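Local coordinates for single-stranded DNA-binding protein WHY1, chloroplastic (Arabidopsis thaliana, PDB 4KOO) that binds single-stranded DNA as a homotetramer, maintaining plastid genome stability in chloroplasts and modulating telomere length in the nucleus, at residues 82-87 against 109-114; 49-54 against 133-138. All coordinates share one frame; numbering follows the deposited sequence.

In the fold
The single Whirly family domain of this chain contains two four-stranded antiparallel sheets, and the two contacts illustrate pairing within a sheet and packing between sheets. Along the chain, the order 49-54, 82-87, 109-114, 133-138 places both segments of contact 1 between those of contact 2. Contact 2 is buried and joins the two sheets of the domain, strand 39-53 of the first crossing strand 131-139 of the second. Contact 1, at the surface, ties the loop after helix 72-79 to the end of strand 103-111 in the second sheet. Their centres lie about 18 Å apart, both reach the second sheet, and they meet where Leu112 CD2 approaches Tyr136 OH at 3.4 Å.

Contact 1. Residues 82-87 against 109-114; sequences GPRESC and VEPLPD
Cys87 and Val109 form the tight end of this contact as a hydrogen-bonded antiparallel pair. Cys87 N donates to Val109 O (2.9 Å) and Val109 N to Cys87 O (3.0 Å), while Cys87 SG packs on Val109 CB at 3.9 Å. Close packing resumes at Pro111, whose CG meets Arg84 O at 3.4 Å. Its CB sits over the centre of one face of the Arg84 guanidinium, 3.6 Å above the plane. The arginine chain bends at chi3 (107°), and NH1 comes within 2.7 Å of Leu112 O near the guanidinium plane, though at too poor an angle to count as a hydrogen bond. The solvent side is looser and water-mediated. Ser86 OG touches Glu110 CG at 3.6 Å, and one water is hydrogen-bonded to that hydroxyl and donates a weak bond to Glu110 OE1, while another donates to both Cys87 O and Glu110 OE2. An alanine at Glu110 would probably leave both waters without their carboxylate partner and open a gap beside Ser86 where CG now lies. Glu85 OE1 accepts from Gly82 N across the turn and forms a salt bridge with Arg141 of the second subunit. A type I beta turn, Gly82 to Glu85, here leads from helix 72-79 into strand 87-91, which begins its antiparallel pairing with strand 103-111 in the second sheet of the Whirly fold.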
ATOM      1  N   GLY A  82       2.757  16.554 -10.157  1.00 20.62           N
ATOM      2  CA  GLY A  82       4.202  16.689 -10.253  1.00 23.49           C
ATOM      3  C   GLY A  82       4.699  17.316  -8.962  1.00 18.24           C
ATOM      4  O   GLY A  82       3.949  17.932  -8.218  1.00 23.44           O
ATOM      5  N   PRO A  83       5.995  17.176  -8.676  1.00 31.08           N
ATOM      6  CA  PRO A  83       6.513  17.634  -7.376  1.00 31.38           C
ATOM      7  C   PRO A  83       6.290  19.118  -7.044  1.00 33.87           C
ATOM      8  O   PRO A  83       6.154  19.455  -5.851  1.00 27.98           O
ATOM      9  CB  PRO A  83       8.007  17.293  -7.465  1.00 35.05           C
ATOM     10  CG  PRO A  83       8.054  16.102  -8.376  1.00 38.26           C
ATOM     11  CD  PRO A  83       6.986  16.385  -9.424  1.00 39.66           C
ATOM     12  N   ARG A  84       6.233  19.981  -8.063  1.00 19.03           N
ATOM     13  CA  ARG A  84       5.959  21.401  -7.851  1.00 16.88           C
ATOM     14  C   ARG A  84       4.854  21.876  -8.778  1.00 16.33           C
ATOM     15  O   ARG A  84       4.802  23.055  -9.177  1.00 15.09           O
ATOM     16  CB  ARG A  84       7.211  22.253  -8.078  1.00 22.48           C
ATOM     17  CG  ARG A  84       8.259  22.132  -6.955  1.00 30.00           C
ATOM     18  CD  ARG A  84       9.299  23.246  -7.101  1.00 34.24           C
ATOM     19  NE  ARG A  84       9.211  24.326  -6.097  1.00 41.48           N
ATOM     20  CZ  ARG A  84       8.557  25.487  -6.231  1.00 43.56           C
ATOM     21  NH1 ARG A  84       8.607  26.358  -5.240  1.00 34.44           N
ATOM     22  NH2 ARG A  84       7.843  25.802  -7.323  1.00 42.41           N
ATOM     23  N   GLU A  85       3.952  20.963  -9.104  1.00 14.97           N
ATOM     24  CA  GLU A  85       2.769  21.303  -9.872  1.00 14.92           C
ATOM     25  C   GLU A  85       1.670  21.942  -9.012  1.00 15.89           C
ATOM     26  O   GLU A  85       1.401  21.493  -7.904  1.00 17.42           O
ATOM     27  CB  GLU A  85       2.233  20.037 -10.578  1.00 15.56           C
ATOM     28  CG  GLU A  85       1.086  20.294 -11.541  1.00 14.01           C
ATOM     29  CD  GLU A  85       0.637  19.079 -12.276  1.00 18.66           C
ATOM     30  OE1 GLU A  85       1.209  18.000 -12.010  1.00 19.79           O
ATOM     31  OE2 GLU A  85      -0.338  19.180 -13.086  1.00 18.59           O
ATOM     32  N   SER A  86       1.005  22.957  -9.551  1.00 17.47           N
ATOM     33  CA  SER A  86      -0.125  23.575  -8.874  1.00 18.27           C
ATOM     34  C   SER A  86      -1.447  22.926  -9.262  1.00 19.80           C
ATOM     35  O   SER A  86      -1.574  22.299 -10.316  1.00 20.16           O
ATOM     36  CB  SER A  86      -0.175  25.071  -9.192  1.00 21.81           C
ATOM     37  OG  SER A  86       1.039  25.695  -8.785  1.00 24.48           O
ATOM     38  N   CYS A  87      -2.430  23.045  -8.389  1.00 16.36           N
ATOM     39  CA  CYS A  87      -3.775  22.643  -8.765  1.00 17.14           C
ATOM     40  C   CYS A  87      -4.800  23.525  -8.058  1.00 16.88           C
ATOM     41  O   CYS A  87      -4.504  24.238  -7.090  1.00 16.08           O
ATOM     42  CB  CYS A  87      -4.051  21.155  -8.548  1.00 20.82           C
ATOM     43  SG  CYS A  87      -4.035  20.550  -6.871  1.00 21.80           S
ATOM     44  N   VAL A 109      -3.929  24.489  -4.148  1.00 14.11           N
ATOM     45  CA  VAL A 109      -2.834  23.732  -3.549  1.00 12.75           C
ATOM     46  C   VAL A 109      -1.625  23.993  -4.440  1.00 14.54           C
ATOM     47  O   VAL A 109      -1.641  23.681  -5.621  1.00 18.07           O
ATOM     48  CB  VAL A 109      -3.126  22.219  -3.470  1.00 15.95           C
ATOM     49  CG1 VAL A 109      -1.965  21.494  -2.865  1.00 18.23           C
ATOM     50  CG2 VAL A 109      -4.374  21.934  -2.638  1.00 15.99           C
ATOM     51  N   GLU A 110      -0.582  24.601  -3.885  1.00 15.05           N
ATOM     52  CA  GLU A 110       0.563  25.007  -4.694  1.00 16.10           C
ATOM     53  C   GLU A 110       1.827  24.917  -3.875  1.00 19.98           C
ATOM     54  O   GLU A 110       1.788  25.063  -2.661  1.00 19.09           O
ATOM     55  CB  GLU A 110       0.433  26.461  -5.145  1.00 20.21           C
ATOM     56  CG  GLU A 110      -0.817  26.731  -5.935  1.00 24.08           C
ATOM     57  CD  GLU A 110      -0.883  28.141  -6.478  1.00 35.00           C
ATOM     58  OE1 GLU A 110       0.148  28.853  -6.463  1.00 31.36           O
ATOM     59  OE2 GLU A 110      -1.985  28.524  -6.928  1.00 29.15           O
ATOM     60  N   PRO A 111       2.959  24.742  -4.556  1.00 22.13           N
ATOM     61  CA  PRO A 111       4.241  24.811  -3.854  1.00 17.57           C
ATOM     62  C   PRO A 111       4.467  26.200  -3.294  1.00 19.67           C
ATOM     63  O   PRO A 111       3.982  27.196  -3.827  1.00 18.34           O
ATOM     64  CB  PRO A 111       5.273  24.470  -4.942  1.00 21.40           C
ATOM     65  CG  PRO A 111       4.627  24.731  -6.224  1.00 22.86           C
ATOM     66  CD  PRO A 111       3.132  24.475  -6.001  1.00 18.46           C
ATOM     67  N   LEU A 112       5.175  26.253  -2.173  1.00 19.32           N
ATOM     68  CA  LEU A 112       5.598  27.508  -1.604  1.00 29.53           C
ATOM     69  C   LEU A 112       6.685  28.132  -2.456  1.00 24.73           C
ATOM     70  O   LEU A 112       7.542  27.433  -3.028  1.00 23.06           O
ATOM     71  CB  LEU A 112       6.137  27.310  -0.182  1.00 26.03           C
ATOM     72  CG  LEU A 112       5.091  26.987   0.881  1.00 24.16           C
ATOM     73  CD1 LEU A 112       5.741  26.578   2.202  1.00 29.71           C
ATOM     74  CD2 LEU A 112       4.159  28.167   1.114  1.00 26.52           C
ATOM     75  N   PRO A 113       6.666  29.465  -2.532  1.00 31.90           N
ATOM     76  CA  PRO A 113       7.702  30.236  -3.230  1.00 43.82           C
ATOM     77  C   PRO A 113       9.092  29.873  -2.700  1.00 33.67           C
ATOM     78  O   PRO A 113       9.322  29.909  -1.493  1.00 45.66           O
ATOM     79  CB  PRO A 113       7.362  31.697  -2.874  1.00 41.47           C
ATOM     80  CG  PRO A 113       5.970  31.686  -2.430  1.00 43.12           C
ATOM     81  CD  PRO A 113       5.707  30.333  -1.832  1.00 39.63           C
ATOM     82  N   ASP A 114       9.985  29.509  -3.610  1.00 35.45           N
ATOM     83  CA  ASP A 114      11.359  29.088  -3.289  1.00 38.52           C
ATOM     84  C   ASP A 114      11.488  28.245  -2.014  1.00 43.81           C
ATOM     85  O   ASP A 114      12.486  28.352  -1.301  1.00 44.04           O
ATOM     86  CB  ASP A 114      12.326  30.294  -3.232  1.00 50.21           C
ATOM     87  CG  ASP A 114      12.552  30.946  -4.606  1.00 56.11           C
ATOM     88  OD1 ASP A 114      13.463  30.508  -5.381  1.00 45.10           O
ATOM     89  OD2 ASP A 114      11.820  31.920  -4.890  1.00 45.70           O
TER
HETATM   90  O   HOH W   1       0.300  21.576  -5.294  1.00 33.88           O
HETATM   91  O   HOH W   2       1.073  28.502  -9.141  1.00 33.53           O
HETATM   92  O   HOH W   3      -3.467  26.787  -8.028  1.00 29.08           O

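Contact 2. Residues 49-54 against 133-138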
ATOM      1  N   LEU A  49     -12.142  18.709   4.458  1.00 12.68           N
ATOM      2  CA  LEU A  49     -11.132  19.628   4.933  1.00 12.11           C
ATOM      3  C   LEU A  49     -11.832  20.739   5.675  1.00 15.93           C
ATOM      4  O   LEU A  49     -12.788  21.304   5.178  1.00 17.30           O
ATOM      5  CB  LEU A  49     -10.340  20.246   3.775  1.00 12.59           C
ATOM      6  CG  LEU A  49      -9.594  19.330   2.798  1.00 22.56           C
ATOM      7  CD1 LEU A  49      -9.070  20.139   1.623  1.00 19.12           C
ATOM      8  CD2 LEU A  49      -8.483  18.658   3.482  1.00 23.52           C
ATOM      9  N   GLN A  50     -11.359  21.036   6.871  1.00 16.72           N
ATOM     10  CA  GLN A  50     -11.940  22.103   7.669  1.00 16.53           C
ATOM     11  C   GLN A  50     -10.840  23.037   8.029  1.00 17.23           C
ATOM     12  O   GLN A  50      -9.823  22.626   8.565  1.00 19.46           O
ATOM     13  CB  GLN A  50     -12.619  21.542   8.923  1.00 18.80           C
ATOM     14  CG  GLN A  50     -13.698  20.523   8.615  1.00 23.51           C
ATOM     15  CD  GLN A  50     -14.518  20.132   9.833  1.00 39.83           C
ATOM     16  OE1 GLN A  50     -15.442  20.846  10.239  1.00 46.10           O
ATOM     17  NE2 GLN A  50     -14.193  18.991  10.412  1.00 30.87           N
ATOM     18  N   PHE A  51     -11.030  24.324   7.728  1.00 14.10           N
ATOM     19  CA  PHE A  51      -9.986  25.309   7.924  1.00 13.67           C
ATOM     20  C   PHE A  51     -10.515  26.290   8.963  1.00 21.34           C
ATOM     21  O   PHE A  51     -11.671  26.693   8.871  1.00 20.05           O
ATOM     22  CB  PHE A  51      -9.738  26.138   6.673  1.00 17.46           C
ATOM     23  CG  PHE A  51      -9.109  25.397   5.500  1.00 14.63           C
ATOM     24  CD1 PHE A  51      -9.844  24.505   4.735  1.00 14.18           C
ATOM     25  CD2 PHE A  51      -7.797  25.657   5.131  1.00 20.71           C
ATOM     26  CE1 PHE A  51      -9.260  23.887   3.646  1.00 15.08           C
ATOM     27  CE2 PHE A  51      -7.229  25.050   4.013  1.00 20.57           C
ATOM     28  CZ  PHE A  51      -7.971  24.150   3.295  1.00 16.52           C
ATOM     29  N   ALA A  52      -9.666  26.723   9.881  1.00 21.34           N
ATOM     30  CA  ALA A  52     -10.089  27.704  10.872  1.00 22.42           C
ATOM     31  C   ALA A  52      -9.011  28.750  11.155  1.00 20.17           C
ATOM     32  O   ALA A  52      -7.802  28.465  11.131  1.00 23.71           O
ATOM     33  CB  ALA A  52     -10.500  26.997  12.157  1.00 24.28           C
ATOM     34  N   PRO A  53      -9.443  29.999  11.419  1.00 21.19           N
ATOM     35  CA  PRO A  53      -8.490  31.071  11.706  1.00 24.89           C
ATOM     36  C   PRO A  53      -7.990  31.021  13.143  1.00 22.52           C
ATOM     37  O   PRO A  53      -8.721  30.554  14.012  1.00 27.32           O
ATOM     38  CB  PRO A  53      -9.329  32.327  11.512  1.00 25.40           C
ATOM     39  CG  PRO A  53     -10.671  31.906  11.883  1.00 27.90           C
ATOM     40  CD  PRO A  53     -10.831  30.496  11.392  1.00 23.09           C
ATOM     41  N   SER A  54      -6.767  31.478  13.374  1.00 28.17           N
ATOM     42  CA  SER A  54      -6.262  31.610  14.738  1.00 31.35           C
ATOM     43  C   SER A  54      -7.080  32.622  15.529  1.00 38.55           C
ATOM     44  O   SER A  54      -7.547  33.626  14.978  1.00 34.73           O
ATOM     45  CB  SER A  54      -4.815  32.073  14.735  1.00 25.20           C
ATOM     46  OG  SER A  54      -4.654  33.285  14.028  1.00 39.98           O
ATOM     47  N   GLU A 133     -14.428  35.296   2.270  1.00 23.81           N
ATOM     48  CA  GLU A 133     -13.293  35.048   3.179  1.00 26.08           C
ATOM     49  C   GLU A 133     -12.345  34.002   2.604  1.00 24.76           C
ATOM     50  O   GLU A 133     -12.781  33.084   1.912  1.00 23.01           O
ATOM     51  CB  GLU A 133     -13.817  34.457   4.496  1.00 29.61           C
ATOM     52  CG  GLU A 133     -14.830  35.285   5.244  1.00 41.82           C
ATOM     53  CD  GLU A 133     -14.220  36.426   6.017  1.00 54.13           C
ATOM     54  OE1 GLU A 133     -12.968  36.513   6.074  1.00 53.55           O
ATOM     55  OE2 GLU A 133     -15.009  37.240   6.561  1.00 50.06           O
ATOM     56  N   SER A 134     -11.062  34.130   2.897  1.00 24.80           N
ATOM     57  CA  SER A 134     -10.080  33.106   2.505  1.00 21.96           C
ATOM     58  C   SER A 134      -9.215  32.721   3.707  1.00 27.78           C
ATOM     59  O   SER A 134      -8.895  33.566   4.563  1.00 22.81           O
ATOM     60  CB  SER A 134      -9.218  33.578   1.339  1.00 27.77           C
ATOM     61  OG  SER A 134      -8.317  34.573   1.758  1.00 36.29           O
ATOM     62  N   ILE A 135      -8.871  31.435   3.789  1.00 19.37           N
ATOM     63  CA  ILE A 135      -7.964  30.938   4.829  1.00 18.80           C
ATOM     64  C   ILE A 135      -6.780  30.236   4.151  1.00 19.18           C
ATOM     65  O   ILE A 135      -6.968  29.354   3.311  1.00 17.43           O
ATOM     66  CB  ILE A 135      -8.636  29.982   5.801  1.00 21.18           C
ATOM     67  CG1 ILE A 135      -9.792  30.660   6.550  1.00 22.16           C
ATOM     68  CG2 ILE A 135      -7.614  29.528   6.887  1.00 18.12           C
ATOM     69  CD1 ILE A 135     -10.673  29.723   7.325  1.00 24.37           C
ATOM     70  N   TYR A 136      -5.584  30.659   4.518  1.00 16.07           N
ATOM     71  CA  TYR A 136      -4.336  30.165   3.970  1.00 16.36           C
ATOM     72  C   TYR A 136      -3.564  29.387   5.023  1.00 21.01           C
ATOM     73  O   TYR A 136      -3.446  29.823   6.172  1.00 22.21           O
ATOM     74  CB  TYR A 136      -3.528  31.368   3.526  1.00 19.00           C
ATOM     75  CG  TYR A 136      -2.138  31.108   3.018  1.00 17.21           C
ATOM     76  CD1 TYR A 136      -1.079  30.915   3.894  1.00 21.00           C
ATOM     77  CD2 TYR A 136      -1.871  31.089   1.662  1.00 19.44           C
ATOM     78  CE1 TYR A 136       0.173  30.698   3.437  1.00 23.28           C
ATOM     79  CE2 TYR A 136      -0.606  30.917   1.207  1.00 23.62           C
ATOM     80  CZ  TYR A 136       0.408  30.707   2.089  1.00 24.65           C
ATOM     81  OH  TYR A 136       1.676  30.497   1.604  1.00 29.92           O
ATOM     82  N   ILE A 137      -3.051  28.219   4.661  1.00 18.04           N
ATOM     83  CA  ILE A 137      -2.176  27.511   5.603  1.00 20.10           C
ATOM     84  C   ILE A 137      -0.953  26.904   4.918  1.00 19.64           C
ATOM     85  O   ILE A 137      -1.054  26.225   3.892  1.00 18.88           O
ATOM     86  CB  ILE A 137      -2.936  26.471   6.410  1.00 20.22           C
ATOM     87  CG1 ILE A 137      -2.067  25.932   7.560  1.00 21.44           C
ATOM     88  CG2 ILE A 137      -3.420  25.341   5.559  1.00 18.23           C
ATOM     89  CD1 ILE A 137      -2.838  25.074   8.525  1.00 19.83           C
ATOM     90  N   PRO A 138       0.225  27.163   5.483  1.00 16.58           N
ATOM     91  CA  PRO A 138       1.435  26.559   4.937  1.00 18.18           C
ATOM     92  C   PRO A 138       1.595  25.147   5.504  1.00 18.23           C
ATOM     93  O   PRO A 138       1.144  24.854   6.620  1.00 22.52           O
ATOM     94  CB  PRO A 138       2.536  27.473   5.463  1.00 21.32           C
ATOM     95  CG  PRO A 138       2.010  27.903   6.790  1.00 20.78           C
ATOM     96  CD  PRO A 138       0.531  28.091   6.593  1.00 23.47           C
TER
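Phe51 and Ile135 face each other where two sheets pack orthogonally, the arrangement at the heart of the Whirly fold. Strands 49-53 and 133-138 cross at 98°, with axes 7.4 Å apart at their closest, a spacing bridged by side chains without backbone pairing. Apolar contacts carry the junction. Ile135 CB and CG2 both lie against Phe51 CB, with CG2 at 4.0 Å. The isoleucine CG1 stands anti to the carbonyl carbon (chi1 -61°), and its extended chain brings CD1 to 3.8 Å from Phe51 CB and 4.1 Å from Pro53 CD, so that one methyl spans two residues of the crossing strand. Farther along, Ile137 CG2 meets Phe51 CE2 at 4.1 Å; the two side chains cross obliquely and the methyl approaches the ring at a slant. Other residues complete this layer: Leu22 from the first sheet, and Leu107, Phe120 and Leu122 from the second, all touch Phe51, while Ile135 packs on Ala20 and Ile137 on Lys17. Polar links run outward from the junction, with strand 39-53 tied by backbone bonds to both neighbours, Phe51 to Gln66 and Ala52 to Ala21. On the other strand, Lys17 NZ donates to Pro138 O, which places the crossing beside residues 17-22, a region probably required for binding single-stranded DNA. The closest approach between the two strands joins an apolar atom to a polar one, Ile135 CD1 resting 3.5 Å from Phe51 O.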